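Local coordinates for single-stranded DNA-binding protein (Thermotoga maritima, PDB 1Z9F), which probably binds single-stranded DNA, as a homotetramer of OB-fold subunits, at residues T38-A46 against A74-T82. Numbering follows the deposited sequence.
Sequences TPVTTFTIA and AEFARTYLT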
loop_
_atom_site.group_PDB
_atom_site.type_symbol
_atom_site.label_atom_id
_atom_site.label_comp_id
_atom_site.label_asym_id
_atom_site.label_seq_id
_atom_site.Cartn_x
_atom_site.Cartn_y
_atom_site.Cartn_z
ATOM N N THR A 38 14.315 -2.474 -19.532
ATOM C CA THR A 38 15.683 -2.566 -19.024
ATOM C C THR A 38 15.845 -1.733 -17.741
ATOM O O THR A 38 16.141 -2.289 -16.686
ATOM C CB THR A 38 16.740 -2.154 -20.101
ATOM O OG1 THR A 38 16.806 -3.151 -21.130
ATOM C CG2 THR A 38 18.137 -1.985 -19.491
ATOM N N PRO A 39 15.637 -0.404 -17.818
ATOM C CA PRO A 39 16.047 0.414 -16.682
ATOM C C PRO A 39 15.111 0.304 -15.479
ATOM O O PRO A 39 13.894 0.430 -15.613
ATOM C CB PRO A 39 16.061 1.841 -17.259
ATOM C CG PRO A 39 15.853 1.678 -18.760
ATOM C CD PRO A 39 15.057 0.431 -18.880
ATOM N N VAL A 40 15.692 0.051 -14.310
ATOM C CA VAL A 40 14.945 -0.019 -13.060
ATOM C C VAL A 40 15.613 0.895 -12.061
ATOM O O VAL A 40 16.815 0.823 -11.842
ATOM C CB VAL A 40 14.917 -1.447 -12.479
ATOM C CG1 VAL A 40 13.800 -1.600 -11.496
ATOM C CG2 VAL A 40 14.775 -2.457 -13.589
ATOM N N THR A 41 14.818 1.764 -11.468
ATOM C CA THR A 41 15.280 2.690 -10.470
ATOM C C THR A 41 14.380 2.499 -9.245
ATOM O O THR A 41 13.170 2.390 -9.358
ATOM C CB THR A 41 15.243 4.130 -11.003
ATOM O OG1 THR A 41 16.021 4.207 -12.210
ATOM C CG2 THR A 41 15.798 5.101 -9.988
ATOM N N THR A 42 15.010 2.373 -8.089
ATOM C CA THR A 42 14.313 2.216 -6.861
ATOM C C THR A 42 14.699 3.373 -5.969
ATOM O O THR A 42 15.764 3.977 -6.132
ATOM C CB THR A 42 14.625 0.873 -6.170
ATOM O OG1 THR A 42 16.010 0.813 -5.786
ATOM C CG2 THR A 42 14.279 -0.288 -7.092
ATOM N N PHE A 43 13.780 3.698 -5.064
ATOM C CA PHE A 43 14.007 4.671 -4.014
ATOM C C PHE A 43 12.909 4.502 -2.979
ATOM O O PHE A 43 11.865 3.939 -3.257
ATOM C CB PHE A 43 14.040 6.104 -4.556
ATOM C CG PHE A 43 12.826 6.504 -5.326
ATOM C CD1 PHE A 43 12.706 6.187 -6.668
ATOM C CD2 PHE A 43 11.822 7.248 -4.725
ATOM C CE1 PHE A 43 11.589 6.584 -7.406
ATOM C CE2 PHE A 43 10.687 7.651 -5.449
ATOM C CZ PHE A 43 10.575 7.314 -6.794
ATOM N N THR A 44 13.187 4.949 -1.769
ATOM C CA THR A 44 12.271 4.808 -0.672
ATOM C C THR A 44 11.921 6.213 -0.262
ATOM O O THR A 44 12.787 7.096 -0.219
ATOM C CB THR A 44 12.864 4.007 0.527
ATOM O OG1 THR A 44 13.488 4.898 1.462
ATOM C CG2 THR A 44 13.881 2.930 0.050
ATOM N N ILE A 45 10.630 6.417 -0.004
ATOM C CA ILE A 45 10.129 7.710 0.415
ATOM C C ILE A 45 9.693 7.658 1.877
ATOM O O ILE A 45 9.337 6.592 2.400
ATOM C CB ILE A 45 8.989 8.214 -0.504
ATOM C CG1 ILE A 45 7.871 7.170 -0.631
ATOM C CG2 ILE A 45 9.564 8.579 -1.884
ATOM C CD1 ILE A 45 6.657 7.673 -1.366
ATOM N N ALA A 46 9.763 8.807 2.539
ATOM C CA ALA A 46 9.287 8.934 3.902
ATOM C C ALA A 46 7.939 9.589 3.796
ATOM O O ALA A 46 7.851 10.716 3.311
ATOM C CB ALA A 46 10.227 9.788 4.730
ATOM N N ALA A 74 11.784 4.944 -14.707
ATOM C CA ALA A 74 13.092 4.619 -14.107
ATOM C C ALA A 74 14.129 5.614 -14.576
ATOM O O ALA A 74 14.854 6.175 -13.767
ATOM C CB ALA A 74 13.531 3.205 -14.461
ATOM N N GLU A 75 14.172 5.841 -15.889
ATOM C CA GLU A 75 15.103 6.801 -16.477
ATOM C C GLU A 75 14.861 8.197 -15.914
ATOM O O GLU A 75 15.802 8.862 -15.473
ATOM C CB GLU A 75 14.986 6.839 -18.008
ATOM C CG GLU A 75 15.358 5.545 -18.709
ATOM C CD GLU A 75 15.194 5.634 -20.211
ATOM O OE1 GLU A 75 15.898 6.463 -20.833
ATOM O OE2 GLU A 75 14.372 4.871 -20.769
ATOM N N PHE A 76 13.605 8.640 -15.938
ATOM C CA PHE A 76 13.241 9.930 -15.350
ATOM C C PHE A 76 13.642 9.981 -13.879
ATOM O O PHE A 76 14.172 10.987 -13.410
ATOM C CB PHE A 76 11.739 10.214 -15.493
ATOM C CG PHE A 76 11.209 11.188 -14.468
ATOM C CD1 PHE A 76 10.673 10.732 -13.270
ATOM C CD2 PHE A 76 11.277 12.556 -14.687
ATOM C CE1 PHE A 76 10.221 11.622 -12.313
ATOM C CE2 PHE A 76 10.809 13.456 -13.737
ATOM C CZ PHE A 76 10.282 12.988 -12.550
ATOM N N ALA A 77 13.394 8.887 -13.159
ATOM C CA ALA A 77 13.625 8.855 -11.716
ATOM C C ALA A 77 15.081 9.123 -11.413
ATOM O O ALA A 77 15.421 10.118 -10.785
ATOM C CB ALA A 77 13.192 7.517 -11.108
ATOM N N ARG A 78 15.933 8.239 -11.903
ATOM C CA ARG A 78 17.385 8.355 -11.715
ATOM C C ARG A 78 18.000 9.693 -12.157
ATOM O O ARG A 78 18.785 10.273 -11.410
ATOM C CB ARG A 78 18.086 7.207 -12.411
ATOM C CG ARG A 78 19.583 7.310 -12.347
ATOM C CD ARG A 78 20.129 7.114 -10.914
ATOM N NE ARG A 78 21.521 7.556 -10.765
ATOM C CZ ARG A 78 22.557 7.072 -11.438
ATOM N NH1 ARG A 78 22.406 6.127 -12.357
ATOM N NH2 ARG A 78 23.772 7.549 -11.198
ATOM N N THR A 79 17.636 10.197 -13.333
ATOM C CA THR A 79 18.257 11.437 -13.831
ATOM C C THR A 79 17.656 12.727 -13.246
ATOM O O THR A 79 18.207 13.806 -13.460
ATOM C CB THR A 79 18.326 11.532 -15.407
ATOM O OG1 THR A 79 17.088 11.984 -15.960
ATOM C CG2 THR A 79 18.709 10.200 -16.041
ATOM N N TYR A 80 16.547 12.628 -12.514
ATOM C CA TYR A 80 15.917 13.818 -11.917
ATOM C C TYR A 80 15.686 13.774 -10.401
ATOM O O TYR A 80 15.765 14.816 -9.757
ATOM C CB TYR A 80 14.619 14.168 -12.653
ATOM C CG TYR A 80 14.853 14.601 -14.083
ATOM C CD1 TYR A 80 15.232 15.903 -14.378
ATOM C CD2 TYR A 80 14.713 13.705 -15.135
ATOM C CE1 TYR A 80 15.456 16.304 -15.683
ATOM C CE2 TYR A 80 14.937 14.092 -16.442
ATOM C CZ TYR A 80 15.310 15.391 -16.715
ATOM O OH TYR A 80 15.540 15.768 -18.028
ATOM N N LEU A 81 15.417 12.599 -9.827
ATOM C CA LEU A 81 15.099 12.498 -8.384
ATOM C C LEU A 81 16.348 12.478 -7.494
ATOM O O LEU A 81 17.307 11.761 -7.781
ATOM C CB LEU A 81 14.270 11.243 -8.080
ATOM C CG LEU A 81 12.989 10.977 -8.870
ATOM C CD1 LEU A 81 12.210 9.825 -8.235
ATOM C CD2 LEU A 81 12.126 12.210 -8.957
ATOM N N THR A 82 16.322 13.255 -6.407
ATOM C CA THR A 82 17.398 13.244 -5.400
ATOM C C THR A 82 16.810 13.281 -3.984
ATOM O O THR A 82 15.655 13.643 -3.801
ATOM C CB THR A 82 18.389 14.425 -5.586
ATOM O OG1 THR A 82 17.719 15.671 -5.359
ATOM C CG2 THR A 82 18.980 14.418 -6.983
#
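One face of the Phe43 ring carries Leu81 CD1, which sits 3.7 Å from the ring centroid and 28° off the normal, a CH-pi contact displaced toward the rim near CZ. Ala77 CB approaches the same ring obliquely, 4.1 Å from Phe43 CE1, while Ile45 CG2 lies in the ring plane at the edge. This is the OB-fold of the SSB family, where the helix between the third and fourth strands, residues 71-80, packs against one end of the curled sheet; here it meets strand 39-48, the two short axes 7.1 Å apart and inclined at 53°. Phe43 CG stands between its backbone N and carbonyl carbon (chi1 56°), which swings the ring toward the C-terminal end of the helix, where Leu81 leaves helical geometry and also touches Val87, Val116 and Phe118. Without the ring, as with an alanine here, Leu81 CD1 is likely to lose the face it rests on, and a gap would probably open beside Ala77 CB in the buried core.

Two residues back, Thr41 presents both branches to the helix. Its OG1 is anti to the carbonyl carbon, which leaves CG2 anti to the backbone N and packed 3.7 Å from Ala77 CB. OG1 is hydrogen-bonded to Glu31 OE1 of strand 16-33 and also lies 2.8 Å from Ala74 O. That carbonyl oxygen is gripped by Arg78 N within the helix and approached by Thr41 OG1 from the strand. Arg78 CB flanks the same hydroxyl, while the rest of its side chain leads away from the strand. Farther back, Pro39 CG touches Glu75 CG at 3.9 Å, the two side chains crossing at a slant, and Pro39 CB rests 4.0 Å from Ala74 CB.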